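Local atomic coordinates of catabolite activation-like protein (Xanthomonas campestris pv. campestris, PDB entry 3IWZ), a protein that regulates virulence gene expression as a dimeric, CRP-like global transcription factor whose DNA binding appears to be abolished by cyclic di-GMP. Residues Thr43-Pro48 with Leu102-Gln107; Tyr57-Ser62 with Glu109-Ser114; Val63-Glu68 with Gly78-Gly83. All coordinates share one frame; numbering follows the deposited sequence.

How the contacts relate
All three contacts lie in the cyclic nucleotide-binding domain, within the region curated as binding a nucleoside 3',5'-cyclic phosphate, and together they sample both sheets of its beta-sandwich. Contacts 1 and 3, with centres about 8 Å apart, share one antiparallel sheet: strand 101-104 pairs with 44-46 in contact 1 and neighbours 63-68, which pairs with 74-80 in contact 3. Contact 2 belongs to the other sheet, its centre about 11 Å from contact 1 and 12 Å from contact 3. The sheets touch where Val45 CG2 packs on Leu110 CD1 at 4.0 Å. The chain joins them too, strand 44-46 being followed by 54-58 and 101-104 by 108-114, whereas contact 3 is nested inside both loops.

Contact 1: residues Thr43-Pro48 with Leu102-Gln107; sequences TDVFRP and LRTRTQ
Asp44 and Arg103 face each other as a non-hydrogen-bonded pair where the edge strand 44-46 joins strand 101-104 in one antiparallel sheet of the cyclic nucleotide-binding beta-sandwich, a cupin-like jelly roll. Their CA atoms are 4.1 Å apart and their side chains run side by side. Followed outward, Arg103 stays against the carboxylate all the way. CG stands anti to the backbone N (chi1 169°), and CB, CG and CD pass OD1 of Asp44 in turn; NE then bonds to OD1 at 2.5 Å, unusually short and probably within coordinate error. At the tip, NH2 reaches OD2 of Asp44 at 3.1 Å. The grip is side-on, one nitrogen to each oxygen, both on syn lone pairs, with the carboxylate and guanidinium planes only 14° apart. The anti lone pair of OD2 receives NE of Arg47, so one aspartate is shared by two arginines, an arrangement that would favour its ionised form. Arg103 NH2 has a second acidic partner in Glu74.

The other face carries the apolar part. Leu102 CB sits over the centre of the Phe46 ring, 3.7 Å from its centroid, a CH-pi contact, while Leu102 CD2 touches both CE2 of Phe46 and CB of Val45. This side looks into the sandwich, where Tyr56 of the second sheet meets Val45 and Leu102.

The chain turns a corner at Val45, whose N makes only a weak, bent bond to Leu102 O. On the far side of the corner Thr104 N donates to Thr43 O at 3.1 Å. Thr104 OG1, which also bonds to Pro40 O, accepts a nearly straight bond from Thr43 N, 2.9 Å long with 163° at the hydrogen.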
loop_
_atom_site.group_PDB
_atom_site.type_symbol
_atom_site.label_atom_id
_atom_site.label_comp_id
_atom_site.label_asym_id
_atom_site.label_seq_id
_atom_site.Cartn_x
_atom_site.Cartn_y
_atom_site.Cartn_z
ATOM N N THR D 43 -22.107 7.893 2.500
ATOM C CA THR D 43 -22.505 6.626 3.084
ATOM C C THR D 43 -21.292 5.708 3.227
ATOM O O THR D 43 -20.645 5.374 2.236
ATOM C CB THR D 43 -23.520 5.906 2.193
ATOM O OG1 THR D 43 -24.588 6.799 1.854
ATOM C CG2 THR D 43 -24.071 4.689 2.905
ATOM N N ASP D 44 -20.980 5.309 4.454
ATOM C CA ASP D 44 -19.864 4.401 4.667
ATOM C C ASP D 44 -20.366 2.992 4.306
ATOM O O ASP D 44 -21.051 2.354 5.098
ATOM C CB ASP D 44 -19.406 4.466 6.134
ATOM C CG ASP D 44 -18.583 5.721 6.443
ATOM O OD1 ASP D 44 -18.403 6.578 5.555
ATOM O OD2 ASP D 44 -18.106 5.854 7.587
ATOM N N VAL D 45 -20.036 2.513 3.109
ATOM C CA VAL D 45 -20.484 1.192 2.662
ATOM C C VAL D 45 -20.093 0.054 3.609
ATOM O O VAL D 45 -20.808 -0.940 3.712
ATOM C CB VAL D 45 -19.974 0.870 1.246
ATOM C CG1 VAL D 45 -20.647 -0.407 0.740
ATOM C CG2 VAL D 45 -20.262 2.038 0.306
ATOM N N PHE D 46 -18.943 0.186 4.268
ATOM C CA PHE D 46 -18.491 -0.783 5.266
ATOM C C PHE D 46 -17.345 -0.187 6.081
ATOM O O PHE D 46 -16.533 0.594 5.563
ATOM C CB PHE D 46 -18.117 -2.158 4.651
ATOM C CG PHE D 46 -16.895 -2.159 3.774
ATOM C CD1 PHE D 46 -15.649 -1.812 4.279
ATOM C CD2 PHE D 46 -16.991 -2.545 2.447
ATOM C CE1 PHE D 46 -14.519 -1.849 3.479
ATOM C CE2 PHE D 46 -15.863 -2.585 1.636
ATOM C CZ PHE D 46 -14.625 -2.236 2.152
ATOM N N ARG D 47 -17.306 -0.539 7.364
ATOM C CA ARG D 47 -16.297 -0.025 8.281
ATOM C C ARG D 47 -15.450 -1.165 8.854
ATOM O O ARG D 47 -15.845 -2.332 8.800
ATOM C CB ARG D 47 -16.997 0.747 9.403
ATOM C CG ARG D 47 -18.179 1.571 8.897
ATOM C CD ARG D 47 -18.682 2.600 9.897
ATOM N NE ARG D 47 -17.750 3.712 10.032
ATOM C CZ ARG D 47 -16.850 3.812 11.000
ATOM N NH1 ARG D 47 -16.765 2.867 11.929
ATOM N NH2 ARG D 47 -16.024 4.846 11.029
ATOM N N PRO D 48 -14.266 -0.847 9.401
ATOM C CA PRO D 48 -13.454 -1.939 9.949
ATOM C C PRO D 48 -14.295 -2.751 10.922
ATOM O O PRO D 48 -14.973 -2.181 11.775
ATOM C CB PRO D 48 -12.306 -1.205 10.642
ATOM C CG PRO D 48 -12.159 0.031 9.823
ATOM C CD PRO D 48 -13.592 0.451 9.583
ATOM N N LEU D 102 -14.960 2.199 3.557
ATOM C CA LEU D 102 -15.287 2.449 2.157
ATOM C C LEU D 102 -16.434 3.457 2.231
ATOM O O LEU D 102 -17.555 3.114 2.620
ATOM C CB LEU D 102 -15.766 1.179 1.458
ATOM C CG LEU D 102 -16.327 1.389 0.049
ATOM C CD1 LEU D 102 -15.224 1.904 -0.876
ATOM C CD2 LEU D 102 -16.905 0.082 -0.479
ATOM N N ARG D 103 -16.149 4.698 1.855
ATOM C CA ARG D 103 -17.126 5.776 1.940
ATOM C C ARG D 103 -17.394 6.469 0.603
ATOM O O ARG D 103 -16.468 6.919 -0.072
ATOM C CB ARG D 103 -16.617 6.773 2.988
ATOM C CG ARG D 103 -17.310 8.113 3.081
ATOM C CD ARG D 103 -16.585 8.980 4.114
ATOM N NE ARG D 103 -16.639 8.391 5.455
ATOM C CZ ARG D 103 -15.886 8.782 6.483
ATOM N NH1 ARG D 103 -15.003 9.766 6.341
ATOM N NH2 ARG D 103 -16.022 8.189 7.657
ATOM N N THR D 104 -18.667 6.536 0.215
ATOM C CA THR D 104 -19.057 7.205 -1.030
ATOM C C THR D 104 -18.817 8.709 -0.867
ATOM O O THR D 104 -19.111 9.276 0.181
ATOM C CB THR D 104 -20.557 6.996 -1.351
ATOM O OG1 THR D 104 -21.357 7.563 -0.298
ATOM C CG2 THR D 104 -20.875 5.512 -1.502
ATOM N N ARG D 105 -18.281 9.352 -1.898
ATOM C CA ARG D 105 -18.025 10.791 -1.834
ATOM C C ARG D 105 -19.131 11.505 -2.590
ATOM O O ARG D 105 -19.328 12.708 -2.442
ATOM C CB ARG D 105 -16.683 11.130 -2.466
ATOM C CG ARG D 105 -15.488 10.430 -1.862
ATOM C CD ARG D 105 -14.250 10.769 -2.672
ATOM N NE ARG D 105 -14.020 12.210 -2.676
ATOM C CZ ARG D 105 -13.800 12.926 -3.772
ATOM N NH1 ARG D 105 -13.784 12.333 -4.957
ATOM N NH2 ARG D 105 -13.597 14.234 -3.684
ATOM N N THR D 106 -19.835 10.736 -3.411
ATOM C CA THR D 106 -20.953 11.225 -4.208
ATOM C C THR D 106 -21.954 10.086 -4.242
ATOM O O THR D 106 -21.753 9.056 -3.595
ATOM C CB THR D 106 -20.538 11.536 -5.669
ATOM O OG1 THR D 106 -20.123 10.328 -6.314
ATOM C CG2 THR D 106 -19.401 12.542 -5.713
ATOM N N GLN D 107 -23.037 10.266 -4.985
ATOM C CA GLN D 107 -24.031 9.209 -5.109
ATOM C C GLN D 107 -23.328 8.141 -5.952
ATOM O O GLN D 107 -22.648 8.470 -6.920
ATOM C CB GLN D 107 -25.274 9.744 -5.825
ATOM C CG GLN D 107 -26.495 8.844 -5.750
ATOM C CD GLN D 107 -27.796 9.628 -5.882
ATOM O OE1 GLN D 107 -28.579 9.404 -6.807
ATOM N NE2 GLN D 107 -28.028 10.558 -4.953
#

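Contact 2: residues Tyr57-Ser62 with Glu109-Ser114; sequences YVISGS and ELAEIS
Val58 and Leu110 lie side by side and point the same way, and the CD2 branch of Leu110 does the touching: it meets Val58 CA at 3.6 Å and fits against both valine methyls. At the corner of the chain, Ile59 runs obliquely across Glu109. Its CG2 methyl, anti to the backbone N, meets OE1 of Glu109 at 3.3 Å, while the other branch, extended at chi2 (-175°), puts CD1 3.7 Å from Ala111 CB. The carboxylate has its charged partner elsewhere: OE2 of Glu109 forms a salt bridge with Arg36 NH1. Between these groups the backbone departs from regular pairing. Tyr57 and Ala111 form an ordinary hydrogen-bonded antiparallel pair, but Ile59 and Ser60 both face Glu109, a classic beta bulge in the sheet that holds strands 54-58 and 108-114 of the nucleotide-binding domain. Glu109 O takes two donors, Ile59 N at 2.9 Å and Ser60 N at 3.2 Å, the latter in the carbonyl plane and on a lone pair. Glu109 N returns a bond of 2.8 Å to Ser60 O. Ser60 OG, beside the pair, comes within 3.1 Å of Glu109 CB. Tyr57 sends its ring away from strand 108-114 toward helix 24-32, where Ile27, Phe30 and Leu31 pack on it and Phe85 meets it edge-to-face.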
loop_
_atom_site.group_PDB
_atom_site.type_symbol
_atom_site.label_atom_id
_atom_site.label_comp_id
_atom_site.label_asym_id
_atom_site.label_seq_id
_atom_site.Cartn_x
_atom_site.Cartn_y
_atom_site.Cartn_z
ATOM N N TYR D 57 -17.436 -3.385 -7.157
ATOM C CA TYR D 57 -16.959 -2.828 -8.413
ATOM C C TYR D 57 -17.711 -1.507 -8.571
ATOM O O TYR D 57 -18.941 -1.495 -8.614
ATOM C CB TYR D 57 -17.295 -3.757 -9.575
ATOM C CG TYR D 57 -16.958 -3.180 -10.927
ATOM C CD1 TYR D 57 -15.706 -3.383 -11.505
ATOM C CD2 TYR D 57 -17.886 -2.418 -11.624
ATOM C CE1 TYR D 57 -15.390 -2.837 -12.747
ATOM C CE2 TYR D 57 -17.585 -1.868 -12.866
ATOM C CZ TYR D 57 -16.337 -2.082 -13.420
ATOM O OH TYR D 57 -16.044 -1.541 -14.647
ATOM N N VAL D 58 -16.971 -0.402 -8.623
ATOM C CA VAL D 58 -17.568 0.919 -8.769
ATOM C C VAL D 58 -18.057 1.140 -10.196
ATOM O O VAL D 58 -17.257 1.324 -11.112
ATOM C CB VAL D 58 -16.556 2.048 -8.450
ATOM C CG1 VAL D 58 -17.252 3.397 -8.526
ATOM C CG2 VAL D 58 -15.926 1.840 -7.087
ATOM N N ILE D 59 -19.373 1.124 -10.378
ATOM C CA ILE D 59 -19.957 1.333 -11.696
ATOM C C ILE D 59 -20.028 2.821 -12.015
ATOM O O ILE D 59 -19.735 3.249 -13.135
ATOM C CB ILE D 59 -21.371 0.716 -11.788
ATOM C CG1 ILE D 59 -21.258 -0.813 -11.840
ATOM C CG2 ILE D 59 -22.093 1.250 -13.027
ATOM C CD1 ILE D 59 -22.567 -1.544 -12.055
ATOM N N SER D 60 -20.426 3.606 -11.025
ATOM C CA SER D 60 -20.521 5.042 -11.184
ATOM C C SER D 60 -20.375 5.636 -9.807
ATOM O O SER D 60 -20.726 5.009 -8.813
ATOM C CB SER D 60 -21.879 5.449 -11.765
ATOM O OG SER D 60 -22.903 5.393 -10.781
ATOM N N GLY D 61 -19.854 6.846 -9.749
ATOM C CA GLY D 61 -19.689 7.488 -8.467
ATOM C C GLY D 61 -18.241 7.563 -8.041
ATOM O O GLY D 61 -17.325 7.101 -8.724
ATOM N N SER D 62 -18.045 8.164 -6.882
ATOM C CA SER D 62 -16.722 8.338 -6.324
ATOM C C SER D 62 -16.784 7.854 -4.873
ATOM O O SER D 62 -17.721 8.185 -4.139
ATOM C CB SER D 62 -16.337 9.822 -6.404
ATOM O OG SER D 62 -14.979 10.048 -6.075
ATOM N N GLU D 109 -23.145 3.932 -7.773
ATOM C CA GLU D 109 -23.746 2.688 -8.223
ATOM C C GLU D 109 -22.609 1.676 -8.048
ATOM O O GLU D 109 -21.554 1.813 -8.662
ATOM C CB GLU D 109 -24.153 2.760 -9.698
ATOM C CG GLU D 109 -25.521 2.148 -9.966
ATOM C CD GLU D 109 -25.603 1.402 -11.283
ATOM O OE1 GLU D 109 -25.269 1.997 -12.334
ATOM O OE2 GLU D 109 -26.013 0.222 -11.264
ATOM N N LEU D 110 -22.807 0.689 -7.184
ATOM C CA LEU D 110 -21.782 -0.321 -6.944
ATOM C C LEU D 110 -22.342 -1.709 -7.183
ATOM O O LEU D 110 -23.423 -2.040 -6.707
ATOM C CB LEU D 110 -21.264 -0.240 -5.501
ATOM C CG LEU D 110 -20.724 1.107 -5.004
ATOM C CD1 LEU D 110 -20.268 0.972 -3.566
ATOM C CD2 LEU D 110 -19.580 1.567 -5.883
ATOM N N ALA D 111 -21.604 -2.519 -7.928
ATOM C CA ALA D 111 -22.019 -3.881 -8.203
ATOM C C ALA D 111 -21.235 -4.773 -7.252
ATOM O O ALA D 111 -20.007 -4.757 -7.264
ATOM C CB ALA D 111 -21.704 -4.245 -9.648
ATOM N N GLU D 112 -21.935 -5.539 -6.423
ATOM C CA GLU D 112 -21.263 -6.425 -5.486
ATOM C C GLU D 112 -21.454 -7.902 -5.819
ATOM O O GLU D 112 -22.457 -8.298 -6.420
ATOM C CB GLU D 112 -21.727 -6.153 -4.046
ATOM C CG GLU D 112 -23.214 -6.327 -3.800
ATOM C CD GLU D 112 -23.561 -6.364 -2.317
ATOM O OE1 GLU D 112 -24.765 -6.291 -1.992
ATOM O OE2 GLU D 112 -22.638 -6.477 -1.477
ATOM N N ILE D 113 -20.465 -8.702 -5.432
ATOM C CA ILE D 113 -20.478 -10.145 -5.644
ATOM C C ILE D 113 -19.642 -10.800 -4.549
ATOM O O ILE D 113 -18.541 -10.335 -4.227
ATOM C CB ILE D 113 -19.897 -10.535 -7.026
ATOM C CG1 ILE D 113 -20.179 -12.018 -7.299
ATOM C CG2 ILE D 113 -18.385 -10.283 -7.057
ATOM C CD1 ILE D 113 -19.943 -12.435 -8.738
ATOM N N SER D 114 -20.175 -11.872 -3.970
ATOM C CA SER D 114 -19.484 -12.579 -2.897
ATOM C C SER D 114 -18.211 -13.224 -3.418
ATOM O O SER D 114 -18.149 -13.650 -4.574
ATOM C CB SER D 114 -20.390 -13.659 -2.304
ATOM O OG SER D 114 -20.639 -14.690 -3.245
#

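Contact 3: residues Val63-Glu68 with Gly78-Gly83; sequences VSIIAE and GYFGSG
Phe80 CG and Ile65 CG1 are each anti to their own carbonyl carbon (chi1 -54° and -64°), and these torsions start the two side chains toward a crossing at about a right angle. Ile65 CG1 comes to 3.3 Å from Phe80 CE2 and also lies near CD2, an oblique approach to the ring. On the same face, Val63 CG2 packs at 4.1 Å on Phe80 CB, again with the side chains crossing roughly perpendicularly. The ring of Phe80 has a further neighbour in Arg144, with which it forms a cation-pi pair.

The backbone beneath is a beta hairpin of strands 63-68 and 74-80 in the cyclic nucleotide-binding domain, their short axes running 150° apart in direction. Val63 and Phe80 form the hydrogen-bonded pair: Val63 N donates to Phe80 O at 3.1 Å, and Phe80 N returns a bond of 3.0 Å to Val63 O. One residue on, Ser64 faces Tyr79 across a non-hydrogen-bonded position, and Ile65 N then reaches Gly78 O at 3.1 Å. Gly78 has backbone angles that would press a CB against the preceding carbonyl oxygen, and Phe80 CZ also occupies that side.

On the face of Ser64 and Tyr79, the serine CB lies at the tyrosine edge, in the plane of the ring and 3.8 Å from CD1. The polar ends leave the hairpin: Ser64 OG bonds to Arg103 O of strand 101-104, while Tyr79 OH bonds to OE1 of Glu192, within the predicted helix-turn-helix, thereby linking the nucleotide-binding domain to the DNA-binding region.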
loop_
_atom_site.group_PDB
_atom_site.type_symbol
_atom_site.label_atom_id
_atom_site.label_comp_id
_atom_site.label_asym_id
_atom_site.label_seq_id
_atom_site.Cartn_x
_atom_site.Cartn_y
_atom_site.Cartn_z
ATOM N N VAL D 63 -15.801 7.046 -4.487
ATOM C CA VAL D 63 -15.701 6.517 -3.133
ATOM C C VAL D 63 -14.319 6.819 -2.568
ATOM O O VAL D 63 -13.408 7.248 -3.279
ATOM C CB VAL D 63 -15.913 4.981 -3.089
ATOM C CG1 VAL D 63 -17.328 4.623 -3.550
ATOM C CG2 VAL D 63 -14.881 4.294 -3.961
ATOM N N SER D 64 -14.160 6.607 -1.275
ATOM C CA SER D 64 -12.879 6.850 -0.656
ATOM C C SER D 64 -12.579 5.659 0.241
ATOM O O SER D 64 -13.496 5.029 0.762
ATOM C CB SER D 64 -12.921 8.135 0.174
ATOM O OG SER D 64 -13.753 7.978 1.311
ATOM N N ILE D 65 -11.298 5.337 0.384
ATOM C CA ILE D 65 -10.877 4.247 1.259
ATOM C C ILE D 65 -10.200 4.958 2.421
ATOM O O ILE D 65 -9.230 5.689 2.228
ATOM C CB ILE D 65 -9.867 3.301 0.584
ATOM C CG1 ILE D 65 -10.512 2.588 -0.609
ATOM C CG2 ILE D 65 -9.355 2.287 1.595
ATOM C CD1 ILE D 65 -11.623 1.625 -0.251
ATOM N N ILE D 66 -10.721 4.750 3.623
ATOM C CA ILE D 66 -10.186 5.406 4.800
ATOM C C ILE D 66 -9.738 4.411 5.864
ATOM O O ILE D 66 -10.370 3.375 6.066
ATOM C CB ILE D 66 -11.251 6.355 5.412
ATOM C CG1 ILE D 66 -11.977 7.106 4.291
ATOM C CG2 ILE D 66 -10.583 7.355 6.360
ATOM C CD1 ILE D 66 -12.943 8.182 4.776
ATOM N N ALA D 67 -8.642 4.731 6.543
ATOM C CA ALA D 67 -8.115 3.883 7.610
ATOM C C ALA D 67 -8.350 4.610 8.925
ATOM O O ALA D 67 -8.272 5.838 8.983
ATOM C CB ALA D 67 -6.619 3.638 7.408
ATOM N N GLU D 68 -8.649 3.854 9.977
ATOM C CA GLU D 68 -8.899 4.436 11.285
ATOM C C GLU D 68 -7.795 4.090 12.271
ATOM O O GLU D 68 -7.082 3.103 12.099
ATOM C CB GLU D 68 -10.224 3.925 11.860
ATOM C CG GLU D 68 -11.474 4.489 11.227
ATOM C CD GLU D 68 -12.567 4.754 12.256
ATOM O OE1 GLU D 68 -12.819 3.857 13.092
ATOM O OE2 GLU D 68 -13.173 5.856 12.222
ATOM N N GLY D 78 -7.113 7.230 -0.447
ATOM C CA GLY D 78 -7.361 7.469 -1.857
ATOM C C GLY D 78 -8.817 7.554 -2.289
ATOM O O GLY D 78 -9.732 7.150 -1.564
ATOM N N TYR D 79 -9.023 8.105 -3.479
ATOM C CA TYR D 79 -10.350 8.233 -4.058
ATOM C C TYR D 79 -10.352 7.302 -5.248
ATOM O O TYR D 79 -9.307 7.054 -5.848
ATOM C CB TYR D 79 -10.617 9.664 -4.534
ATOM C CG TYR D 79 -10.536 10.708 -3.445
ATOM C CD1 TYR D 79 -11.053 10.462 -2.172
ATOM C CD2 TYR D 79 -9.985 11.965 -3.702
ATOM C CE1 TYR D 79 -11.028 11.441 -1.183
ATOM C CE2 TYR D 79 -9.960 12.955 -2.718
ATOM C CZ TYR D 79 -10.483 12.685 -1.465
ATOM O OH TYR D 79 -10.466 13.666 -0.506
ATOM N N PHE D 80 -11.519 6.783 -5.597
ATOM C CA PHE D 80 -11.601 5.864 -6.711
ATOM C C PHE D 80 -12.895 6.048 -7.489
ATOM O O PHE D 80 -13.956 6.258 -6.906
ATOM C CB PHE D 80 -11.484 4.439 -6.180
ATOM C CG PHE D 80 -10.257 4.215 -5.342
ATOM C CD1 PHE D 80 -9.040 3.913 -5.938
ATOM C CD2 PHE D 80 -10.317 4.325 -3.953
ATOM C CE1 PHE D 80 -7.903 3.722 -5.175
ATOM C CE2 PHE D 80 -9.186 4.135 -3.178
ATOM C CZ PHE D 80 -7.971 3.832 -3.789
ATOM N N GLY D 81 -12.799 5.970 -8.811
ATOM C CA GLY D 81 -13.974 6.140 -9.643
ATOM C C GLY D 81 -14.378 4.886 -10.400
ATOM O O GLY D 81 -13.992 3.757 -10.057
ATOM N N SER D 82 -15.168 5.105 -11.443
ATOM C CA SER D 82 -15.667 4.045 -12.297
ATOM C C SER D 82 -14.559 3.077 -12.702
ATOM O O SER D 82 -13.451 3.494 -13.034
ATOM C CB SER D 82 -16.302 4.658 -13.549
ATOM O OG SER D 82 -17.166 5.722 -13.193
ATOM N N GLY D 83 -14.878 1.787 -12.668
ATOM C CA GLY D 83 -13.922 0.761 -13.039
ATOM C C GLY D 83 -13.100 0.179 -11.902
ATOM O O GLY D 83 -12.426 -0.833 -12.076
#